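O-methyltransferase, putative (Bacillus cereus, PDB 3DUW) probably catalyses S-adenosylmethionine-dependent methyl transfer to a hydroxyl group of an acceptor, and binds the product S-adenosyl-L-homocysteine. Local coordinates at residues S23-V28 / S72-A77; S101-A106 / V112-G117; K48-L53 / F134-I139. All blocks are in the same frame, centred on the assembly; numbering follows the deposited sequence.

Contact 1 of 3, residues S23-V28 / S72-A77. With SAH (S-adenosyl-L-homocysteine), chain C.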
loop_
_atom_site.group_PDB
_atom_site.type_symbol
_atom_site.label_atom_id
_atom_site.label_comp_id
_atom_site.label_asym_id
_atom_site.label_seq_id
_atom_site.Cartn_x
_atom_site.Cartn_y
_atom_site.Cartn_z
ATOM N N SER A 23 -12.382 2.284 -21.218
ATOM C CA SER A 23 -13.675 2.871 -21.550
ATOM C C SER A 23 -14.789 2.418 -20.612
ATOM O O SER A 23 -15.733 3.165 -20.357
ATOM C CB SER A 23 -14.053 2.543 -22.997
ATOM O OG SER A 23 -14.236 1.152 -23.181
ATOM N N THR A 24 -14.687 1.193 -20.107
ATOM C CA THR A 24 -15.696 0.675 -19.193
ATOM C C THR A 24 -15.742 1.502 -17.911
ATOM O O THR A 24 -16.816 1.914 -17.467
ATOM C CB THR A 24 -15.427 -0.802 -18.836
ATOM O OG1 THR A 24 -15.578 -1.608 -20.012
ATOM C CG2 THR A 24 -16.400 -1.283 -17.769
ATOM N N LEU A 25 -14.581 1.749 -17.314
ATOM C CA LEU A 25 -14.534 2.536 -16.090
ATOM C C LEU A 25 -14.881 3.996 -16.344
ATOM O O LEU A 25 -15.419 4.667 -15.466
ATOM C CB LEU A 25 -13.163 2.414 -15.423
ATOM C CG LEU A 25 -12.968 1.080 -14.697
ATOM C CD1 LEU A 25 -11.581 1.025 -14.074
ATOM C CD2 LEU A 25 -14.040 0.921 -13.621
ATOM N N GLU A 26 -14.576 4.488 -17.540
ATOM C CA GLU A 26 -14.906 5.865 -17.885
ATOM C C GLU A 26 -16.426 5.997 -17.891
ATOM O O GLU A 26 -16.972 6.979 -17.392
ATOM C CB GLU A 26 -14.351 6.227 -19.264
ATOM C CG GLU A 26 -12.875 6.589 -19.276
ATOM C CD GLU A 26 -12.376 6.937 -20.663
ATOM O OE1 GLU A 26 -13.070 7.693 -21.378
ATOM O OE2 GLU A 26 -11.286 6.460 -21.037
ATOM N N GLU A 27 -17.103 5.003 -18.459
ATOM C CA GLU A 27 -18.563 5.015 -18.509
ATOM C C GLU A 27 -19.126 4.995 -17.098
ATOM O O GLU A 27 -20.075 5.713 -16.789
ATOM C CB GLU A 27 -19.102 3.792 -19.251
ATOM C CG GLU A 27 -18.894 3.777 -20.744
ATOM C CD GLU A 27 -19.523 2.554 -21.379
ATOM O OE1 GLU A 27 -19.196 1.424 -20.950
ATOM O OE2 GLU A 27 -20.345 2.718 -22.301
ATOM N N VAL A 28 -18.543 4.154 -16.247
ATOM C CA VAL A 28 -18.996 4.038 -14.866
ATOM C C VAL A 28 -19.008 5.402 -14.178
ATOM O O VAL A 28 -20.007 5.792 -13.576
ATOM C CB VAL A 28 -18.096 3.063 -14.064
ATOM C CG1 VAL A 28 -18.440 3.116 -12.582
ATOM C CG2 VAL A 28 -18.276 1.645 -14.588
ATOM N N SER A 72 -14.976 1.273 -6.975
ATOM C CA SER A 72 -13.974 0.507 -6.235
ATOM C C SER A 72 -14.276 -0.983 -6.346
ATOM O O SER A 72 -13.367 -1.807 -6.418
ATOM C CB SER A 72 -13.975 0.891 -4.757
ATOM O OG SER A 72 -15.268 0.725 -4.198
ATOM N N THR A 73 -15.564 -1.315 -6.351
ATOM C CA THR A 73 -16.006 -2.701 -6.429
ATOM C C THR A 73 -15.454 -3.391 -7.668
ATOM O O THR A 73 -15.029 -4.545 -7.609
ATOM C CB THR A 73 -17.537 -2.771 -6.475
ATOM O OG1 THR A 73 -18.085 -1.739 -5.643
ATOM C CG2 THR A 73 -18.019 -4.122 -5.979
ATOM N N ILE A 74 -15.477 -2.687 -8.794
ATOM C CA ILE A 74 -14.965 -3.239 -10.042
ATOM C C ILE A 74 -13.453 -3.477 -9.951
ATOM O O ILE A 74 -12.953 -4.517 -10.384
ATOM C CB ILE A 74 -15.312 -2.301 -11.219
ATOM C CG1 ILE A 74 -16.822 -2.365 -11.474
ATOM C CG2 ILE A 74 -14.532 -2.696 -12.464
ATOM C CD1 ILE A 74 -17.351 -1.271 -12.377
ATOM N N TRP A 75 -12.723 -2.523 -9.377
ATOM C CA TRP A 75 -11.283 -2.693 -9.220
ATOM C C TRP A 75 -11.000 -3.919 -8.354
ATOM O O TRP A 75 -10.118 -4.719 -8.665
ATOM C CB TRP A 75 -10.648 -1.466 -8.561
ATOM C CG TRP A 75 -10.415 -0.301 -9.479
ATOM C CD1 TRP A 75 -11.125 0.864 -9.522
ATOM C CD2 TRP A 75 -9.365 -0.165 -10.447
ATOM N NE1 TRP A 75 -10.577 1.721 -10.450
ATOM C CE2 TRP A 75 -9.496 1.113 -11.032
ATOM C CE3 TRP A 75 -8.322 -0.999 -10.874
ATOM C CZ2 TRP A 75 -8.624 1.580 -12.023
ATOM C CZ3 TRP A 75 -7.453 -0.534 -11.861
ATOM C CH2 TRP A 75 -7.614 0.744 -12.422
ATOM N N LEU A 76 -11.747 -4.058 -7.263
ATOM C CA LEU A 76 -11.571 -5.189 -6.358
ATOM C C LEU A 76 -11.904 -6.513 -7.041
ATOM O O LEU A 76 -11.137 -7.474 -6.964
ATOM C CB LEU A 76 -12.458 -5.018 -5.120
ATOM C CG LEU A 76 -12.064 -3.904 -4.145
ATOM C CD1 LEU A 76 -13.194 -3.647 -3.167
ATOM C CD2 LEU A 76 -10.798 -4.301 -3.401
ATOM N N ALA A 77 -13.046 -6.554 -7.716
ATOM C CA ALA A 77 -13.475 -7.770 -8.396
ATOM C C ALA A 77 -12.487 -8.199 -9.474
ATOM O O ALA A 77 -12.270 -9.392 -9.689
ATOM C CB ALA A 77 -14.852 -7.567 -9.002
HETATM N N SAH C . -15.888 2.811 -2.074
HETATM C CA SAH C . -16.751 3.384 -3.172
HETATM C CB SAH C . -17.418 4.638 -2.717
HETATM C CG SAH C . -18.350 4.553 -1.531
HETATM S SD SAH C . -18.786 6.262 -0.990
HETATM C C SAH C . -15.817 3.739 -4.377
HETATM O O SAH C . -14.599 3.590 -4.244
HETATM O OXT SAH C . -16.389 4.165 -5.443
HETATM C "C5'" SAH C . -19.542 5.892 0.541
HETATM C "C4'" SAH C . -20.893 5.049 0.344
HETATM O "O4'" SAH C . -21.301 4.858 1.697
HETATM C "C3'" SAH C . -22.066 5.781 -0.291
HETATM O "O3'" SAH C . -22.534 5.123 -1.471
HETATM C "C2'" SAH C . -23.122 5.826 0.885
HETATM O "O2'" SAH C . -24.465 5.829 0.425
HETATM C "C1'" SAH C . -22.739 4.604 1.694
HETATM N N9 SAH C . -23.176 4.545 2.962
HETATM C C8 SAH C . -23.334 5.503 3.949
HETATM N N7 SAH C . -23.793 5.061 5.077
HETATM C C5 SAH C . -23.970 3.672 4.863
HETATM C C6 SAH C . -24.449 2.631 5.739
HETATM N N6 SAH C . -24.835 2.839 7.005
HETATM N N1 SAH C . -24.486 1.378 5.184
HETATM C C2 SAH C . -24.103 1.117 3.899
HETATM N N3 SAH C . -23.641 2.084 3.031
HETATM C C4 SAH C . -23.602 3.335 3.579
#
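L25 reaches across to I74 and W75. Its bond from CA to CB points toward helix 71-77, and CG, anti to the carbonyl carbon (chi1 -76°), places the two methyls against it. One prong, CD1, approaches the W75 indole obliquely along the NE1-CE2-CZ2 side, nearest to CZ2 of W75 at 3.6 Å. The other prong, L25 CD2, lies 3.8 Å from I74 CG2. The L25 and I74 side chains lie alongside each other with their tips pointing opposite ways, and V28 does the same with I74, V28 CG2 meeting I74 CD1 at 3.8 Å. The helix segments run nearly antiparallel (154°), their axes 11.4 Å apart at closest. Helix 71-77 follows strand 61-65 in the Rossmann-like methyltransferase fold, so helix 23-34 packs against the first beta-alpha unit of the cofactor-binding core. At the start of segment 72-77, S72 belongs to the S-adenosyl-L-homocysteine pocket: SAH N donates to S72 OG at 3.0 Å. That hydroxyl is also hydrogen-bonded to E64, while the indole of W75 meets Y71 edge-to-face and touches K48 and Q51 of helix 44-57.

Contact 2 of 3, residues S101-A106 / V112-G117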
loop_
_atom_site.group_PDB
_atom_site.type_symbol
_atom_site.label_atom_id
_atom_site.label_comp_id
_atom_site.label_asym_id
_atom_site.label_seq_id
_atom_site.Cartn_x
_atom_site.Cartn_y
_atom_site.Cartn_z
ATOM N N SER A 101 -25.816 -1.875 -11.978
ATOM C CA SER A 101 -25.819 -1.596 -13.408
ATOM C C SER A 101 -24.399 -1.432 -13.934
ATOM O O SER A 101 -24.059 -1.956 -14.994
ATOM C CB SER A 101 -26.645 -0.338 -13.688
ATOM O OG SER A 101 -27.967 -0.491 -13.187
ATOM N N ASN A 102 -23.564 -0.713 -13.188
ATOM C CA ASN A 102 -22.180 -0.511 -13.599
ATOM C C ASN A 102 -21.414 -1.819 -13.539
ATOM O O ASN A 102 -20.616 -2.120 -14.425
ATOM C CB ASN A 102 -21.498 0.530 -12.709
ATOM C CG ASN A 102 -21.964 1.940 -13.008
ATOM O OD1 ASN A 102 -22.293 2.261 -14.149
ATOM N ND2 ASN A 102 -21.979 2.793 -11.991
ATOM N N ILE A 103 -21.659 -2.594 -12.490
ATOM C CA ILE A 103 -20.995 -3.878 -12.325
ATOM C C ILE A 103 -21.393 -4.817 -13.463
ATOM O O ILE A 103 -20.570 -5.581 -13.971
ATOM C CB ILE A 103 -21.352 -4.494 -10.955
ATOM C CG1 ILE A 103 -20.699 -3.661 -9.847
ATOM C CG2 ILE A 103 -20.887 -5.942 -10.883
ATOM C CD1 ILE A 103 -21.125 -4.039 -8.448
ATOM N N GLU A 104 -22.655 -4.743 -13.876
ATOM C CA GLU A 104 -23.148 -5.577 -14.967
ATOM C C GLU A 104 -22.506 -5.164 -16.287
ATOM O O GLU A 104 -22.121 -6.015 -17.092
ATOM C CB GLU A 104 -24.671 -5.462 -15.076
ATOM C CG GLU A 104 -25.271 -6.206 -16.262
ATOM C CD GLU A 104 -25.000 -7.695 -16.215
ATOM O OE1 GLU A 104 -25.433 -8.348 -15.242
ATOM O OE2 GLU A 104 -24.356 -8.214 -17.152
ATOM N N ARG A 105 -22.381 -3.857 -16.507
ATOM C CA ARG A 105 -21.782 -3.360 -17.739
ATOM C C ARG A 105 -20.314 -3.772 -17.811
ATOM O O ARG A 105 -19.747 -3.894 -18.897
ATOM C CB ARG A 105 -21.912 -1.834 -17.826
ATOM C CG ARG A 105 -22.031 -1.318 -19.264
ATOM C CD ARG A 105 -22.272 0.188 -19.346
ATOM N NE ARG A 105 -23.329 0.640 -18.447
ATOM C CZ ARG A 105 -23.102 1.171 -17.249
ATOM N NH1 ARG A 105 -21.858 1.324 -16.816
ATOM N NH2 ARG A 105 -24.111 1.530 -16.475
ATOM N N ALA A 106 -19.706 -3.988 -16.648
ATOM C CA ALA A 106 -18.310 -4.399 -16.570
ATOM C C ALA A 106 -18.206 -5.928 -16.617
ATOM O O ALA A 106 -17.120 -6.490 -16.492
ATOM C CB ALA A 106 -17.678 -3.867 -15.285
ATOM N N VAL A 112 -19.914 -10.439 -8.263
ATOM C CA VAL A 112 -20.305 -9.465 -7.254
ATOM C C VAL A 112 -21.760 -9.479 -6.827
ATOM O O VAL A 112 -22.664 -9.576 -7.656
ATOM C CB VAL A 112 -19.986 -8.033 -7.737
ATOM C CG1 VAL A 112 -20.264 -7.035 -6.625
ATOM C CG2 VAL A 112 -18.546 -7.947 -8.204
ATOM N N GLU A 113 -21.963 -9.365 -5.519
ATOM C CA GLU A 113 -23.288 -9.305 -4.925
ATOM C C GLU A 113 -23.397 -7.967 -4.209
ATOM O O GLU A 113 -22.598 -7.669 -3.320
ATOM C CB GLU A 113 -23.492 -10.439 -3.915
ATOM C CG GLU A 113 -24.742 -10.267 -3.054
ATOM C CD GLU A 113 -24.991 -11.446 -2.134
ATOM O OE1 GLU A 113 -24.060 -11.845 -1.404
ATOM O OE2 GLU A 113 -26.124 -11.972 -2.141
ATOM N N VAL A 114 -24.363 -7.153 -4.620
ATOM C CA VAL A 114 -24.592 -5.861 -3.991
ATOM C C VAL A 114 -25.802 -6.031 -3.080
ATOM O O VAL A 114 -26.888 -6.378 -3.552
ATOM C CB VAL A 114 -24.915 -4.757 -5.031
ATOM C CG1 VAL A 114 -25.186 -3.442 -4.322
ATOM C CG2 VAL A 114 -23.763 -4.596 -6.006
ATOM N N ARG A 115 -25.618 -5.807 -1.783
ATOM C CA ARG A 115 -26.719 -5.939 -0.836
ATOM C C ARG A 115 -27.165 -4.561 -0.360
ATOM O O ARG A 115 -26.377 -3.799 0.204
ATOM C CB ARG A 115 -26.310 -6.800 0.366
ATOM C CG ARG A 115 -27.468 -7.046 1.330
ATOM C CD ARG A 115 -27.135 -8.049 2.432
ATOM N NE ARG A 115 -26.749 -9.354 1.907
ATOM C CZ ARG A 115 -27.134 -10.515 2.426
ATOM N NH1 ARG A 115 -27.928 -10.544 3.489
ATOM N NH2 ARG A 115 -26.722 -11.651 1.882
ATOM N N THR A 116 -28.435 -4.248 -0.592
ATOM C CA THR A 116 -28.987 -2.960 -0.200
ATOM C C THR A 116 -29.430 -2.945 1.254
ATOM O O THR A 116 -30.050 -3.893 1.734
ATOM C CB THR A 116 -30.202 -2.590 -1.069
ATOM O OG1 THR A 116 -29.819 -2.588 -2.449
ATOM C CG2 THR A 116 -30.728 -1.217 -0.690
ATOM N N GLY A 117 -29.110 -1.857 1.947
ATOM C CA GLY A 117 -29.494 -1.720 3.339
ATOM C C GLY A 117 -28.387 -1.143 4.194
ATOM O O GLY A 117 -27.252 -0.995 3.736
#
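No flat group enters the touch of I103 with V112 and V114; the planar groups of this site lie beside I103 on the same helix, on N102 and R105. There the guanidinium of R105 carries S101 O over one face, 3.8 Å above the plane and offset toward the rim, while at its edge N102 OD1 lies in the guanidinium plane. NH1 and NH2 of R105 both reach that single oxygen, N102 OD1, at 2.9 and 3.0 Å, with N-H...O angles of 151° and 141°. NH1 comes in the carbonyl plane on a lone pair, whereas NH2 is tilted from it. On the far end of the same amide, N102 ND2 gives a hydrogen bond to G69 O, so both ends of the amide are held and its rotation is fixed.

The helix-to-strand contact itself is aliphatic. I103 CD1 touches two branches at once, 3.6 Å from V112 CG1 and 3.6 Å from V114 CG2, and I103 CG2 rests 3.9 Å from V112 CB. V112 and V114, two residues apart, present this same face to helix 93-105, which links strands 85-90 and 112-116 as a beta-alpha-beta unit. T73 of helix 71-77 touches both I103 and V112. Just past the strand, G117 touches the bound S-adenosyl-L-homocysteine. Between the two segments there is no hydrogen bond, so their contact rests on methyl packing; one turn earlier R100 NH2 adds hydrogen bonds to V114 O and T116 OG1. Two donors on one oxygen would probably polarise the N102 amide.

Contact 3 of 3, residues K48-L53 / F134-I139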
loop_
_atom_site.group_PDB
_atom_site.type_symbol
_atom_site.label_atom_id
_atom_site.label_comp_id
_atom_site.label_asym_id
_atom_site.label_seq_id
_atom_site.Cartn_x
_atom_site.Cartn_y
_atom_site.Cartn_z
ATOM N N LYS A 48 -6.477 0.924 -8.402
ATOM C CA LYS A 48 -5.517 -0.070 -8.853
ATOM C C LYS A 48 -4.712 -0.610 -7.680
ATOM O O LYS A 48 -4.315 -1.774 -7.683
ATOM C CB LYS A 48 -4.583 0.492 -9.919
ATOM C CG LYS A 48 -3.747 -0.608 -10.544
ATOM C CD LYS A 48 -3.167 -0.208 -11.876
ATOM C CE LYS A 48 -2.501 -1.403 -12.535
ATOM N NZ LYS A 48 -1.913 -1.027 -13.841
ATOM N N PHE A 49 -4.472 0.229 -6.677
ATOM C CA PHE A 49 -3.757 -0.217 -5.489
ATOM C C PHE A 49 -4.577 -1.345 -4.861
ATOM O O PHE A 49 -4.035 -2.383 -4.480
ATOM C CB PHE A 49 -3.612 0.928 -4.484
ATOM C CG PHE A 49 -3.013 0.503 -3.174
ATOM C CD1 PHE A 49 -1.636 0.358 -3.035
ATOM C CD2 PHE A 49 -3.830 0.200 -2.092
ATOM C CE1 PHE A 49 -1.084 -0.085 -1.831
ATOM C CE2 PHE A 49 -3.286 -0.245 -0.887
ATOM C CZ PHE A 49 -1.912 -0.387 -0.760
ATOM N N LEU A 50 -5.885 -1.140 -4.744
ATOM C CA LEU A 50 -6.747 -2.166 -4.166
ATOM C C LEU A 50 -6.723 -3.445 -4.999
ATOM O O LEU A 50 -6.605 -4.542 -4.459
ATOM C CB LEU A 50 -8.183 -1.657 -4.053
ATOM C CG LEU A 50 -8.416 -0.559 -3.011
ATOM C CD1 LEU A 50 -9.835 -0.046 -3.155
ATOM C CD2 LEU A 50 -8.182 -1.091 -1.601
ATOM N N GLN A 51 -6.838 -3.307 -6.315
ATOM C CA GLN A 51 -6.820 -4.471 -7.191
ATOM C C GLN A 51 -5.530 -5.263 -7.008
ATOM O O GLN A 51 -5.551 -6.486 -6.869
ATOM C CB GLN A 51 -6.939 -4.026 -8.643
ATOM C CG GLN A 51 -6.994 -5.159 -9.643
ATOM C CD GLN A 51 -7.129 -4.638 -11.047
ATOM O OE1 GLN A 51 -6.184 -4.101 -11.611
ATOM N NE2 GLN A 51 -8.318 -4.767 -11.611
ATOM N N LEU A 52 -4.402 -4.561 -7.017
ATOM C CA LEU A 52 -3.116 -5.220 -6.862
ATOM C C LEU A 52 -2.978 -5.883 -5.498
ATOM O O LEU A 52 -2.440 -6.985 -5.398
ATOM C CB LEU A 52 -1.981 -4.218 -7.090
ATOM C CG LEU A 52 -1.858 -3.722 -8.538
ATOM C CD1 LEU A 52 -0.865 -2.573 -8.609
ATOM C CD2 LEU A 52 -1.434 -4.871 -9.448
ATOM N N LEU A 53 -3.474 -5.237 -4.445
ATOM C CA LEU A 53 -3.365 -5.828 -3.119
ATOM C C LEU A 53 -4.188 -7.111 -3.056
ATOM O O LEU A 53 -3.784 -8.088 -2.424
ATOM C CB LEU A 53 -3.832 -4.842 -2.046
ATOM C CG LEU A 53 -3.402 -5.200 -0.618
ATOM C CD1 LEU A 53 -1.881 -5.326 -0.544
ATOM C CD2 LEU A 53 -3.907 -4.132 0.345
ATOM N N PHE A 134 -14.206 -13.715 5.232
ATOM C CA PHE A 134 -13.712 -12.826 4.188
ATOM C C PHE A 134 -12.205 -12.645 4.338
ATOM O O PHE A 134 -11.711 -12.395 5.441
ATOM C CB PHE A 134 -14.429 -11.482 4.279
ATOM C CG PHE A 134 -15.894 -11.565 3.964
ATOM C CD1 PHE A 134 -16.325 -11.719 2.650
ATOM C CD2 PHE A 134 -16.842 -11.528 4.981
ATOM C CE1 PHE A 134 -17.682 -11.838 2.353
ATOM C CE2 PHE A 134 -18.202 -11.645 4.697
ATOM C CZ PHE A 134 -18.622 -11.801 3.379
ATOM N N ASP A 135 -11.485 -12.783 3.227
ATOM C CA ASP A 135 -10.030 -12.658 3.222
ATOM C C ASP A 135 -9.548 -11.226 3.016
ATOM O O ASP A 135 -8.396 -10.916 3.305
ATOM C CB ASP A 135 -9.409 -13.517 2.110
ATOM C CG ASP A 135 -10.116 -14.840 1.915
ATOM O OD1 ASP A 135 -10.279 -15.585 2.901
ATOM O OD2 ASP A 135 -10.501 -15.138 0.763
ATOM N N PHE A 136 -10.425 -10.364 2.510
ATOM C CA PHE A 136 -10.067 -8.974 2.235
ATOM C C PHE A 136 -11.305 -8.126 2.509
ATOM O O PHE A 136 -12.380 -8.399 1.976
ATOM C CB PHE A 136 -9.629 -8.859 0.771
ATOM C CG PHE A 136 -8.977 -7.554 0.418
ATOM C CD1 PHE A 136 -9.734 -6.396 0.265
ATOM C CD2 PHE A 136 -7.605 -7.488 0.212
ATOM C CE1 PHE A 136 -9.130 -5.191 -0.093
ATOM C CE2 PHE A 136 -6.995 -6.288 -0.146
ATOM C CZ PHE A 136 -7.760 -5.139 -0.299
ATOM N N ILE A 137 -11.154 -7.100 3.340
ATOM C CA ILE A 137 -12.276 -6.241 3.706
ATOM C C ILE A 137 -11.939 -4.767 3.487
ATOM O O ILE A 137 -10.936 -4.263 4.006
ATOM C CB ILE A 137 -12.662 -6.478 5.185
ATOM C CG1 ILE A 137 -12.941 -7.971 5.404
ATOM C CG2 ILE A 137 -13.875 -5.642 5.560
ATOM C CD1 ILE A 137 -13.185 -8.354 6.844
ATOM N N PHE A 138 -12.777 -4.086 2.710
ATOM C CA PHE A 138 -12.582 -2.673 2.398
ATOM C C PHE A 138 -13.681 -1.870 3.079
ATOM O O PHE A 138 -14.859 -2.017 2.751
ATOM C CB PHE A 138 -12.623 -2.464 0.877
ATOM C CG PHE A 138 -12.376 -1.041 0.439
ATOM C CD1 PHE A 138 -11.349 -0.289 1.004
ATOM C CD2 PHE A 138 -13.151 -0.463 -0.562
ATOM C CE1 PHE A 138 -11.101 1.021 0.575
ATOM C CE2 PHE A 138 -12.909 0.840 -0.994
ATOM C CZ PHE A 138 -11.881 1.583 -0.424
ATOM N N ILE A 139 -13.290 -1.046 4.044
ATOM C CA ILE A 139 -14.233 -0.219 4.789
ATOM C C ILE A 139 -14.212 1.176 4.183
ATOM O O ILE A 139 -13.241 1.922 4.343
ATOM C CB ILE A 139 -13.852 -0.170 6.280
ATOM C CG1 ILE A 139 -13.749 -1.597 6.826
ATOM C CG2 ILE A 139 -14.891 0.620 7.054
ATOM C CD1 ILE A 139 -13.314 -1.686 8.277
#
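Helix segment 48-53 lies nearly antiparallel to strand 136-139, at 161° with the axes 11.0 Å apart at closest, and this register sets L50 opposite F138 and L53 opposite F136. L50 does double duty. Its CD1 sits over one face of the F138 ring, 3.9 Å from the ring centroid and 17° off the normal, a CH-pi contact. Its other methyl, L50 CD2, comes to the edge of the second ring, near its plane, at 4.3 Å from F136 CZ. L53 CG meets that edge in the ring plane, 3.8 Å from F136 CE2, with L53 CD2 equally near that atom but off the plane; the two side chains cross at about a right angle. Both phenylalanines hold CG anti to the backbone N, yet their rings are rotated differently about the next bond, and F138 offers a face where F136 offers a rim.

In the Rossmann-like core this packs helix 44-57 against a central strand, with L76 of helix 71-77 touching L50 and both rings. L53 packs on L53 of the second subunit, and F49 on M218 of the second subunit. F138 also touches the S-adenosyl-L-homocysteine. No hydrogen bond joins the two segments and all four residues are buried, so the attraction between them is probably dispersion, the CH-pi contact and solvent exclusion; Q57 further along the helix adds a hydrogen bond to D135 O.

Overall arrangement
Along the chain, contact 1 closes before contact 2 opens, the segments of contacts 1 and 3 alternate, and contact 2 falls wholly between the two segments of contact 3. Contact 1 is the hub: its centre lies about 11 Å from that of contact 2 and about 14 Å from that of contact 3, and helix 71-77 touches both, T73 and A77 meeting V112, and L76 meeting L50 and F136. Contacts 2 and 3, about 17 Å apart between centres, do not touch, but both reach one mixed sheet, at edge strand 112-116 and central strand 136-139. S72, G117 and F138 belong to the S-adenosyl-L-homocysteine pocket, so each contact supplies one residue to the cofactor site; contact 3 adds the link to the second subunit.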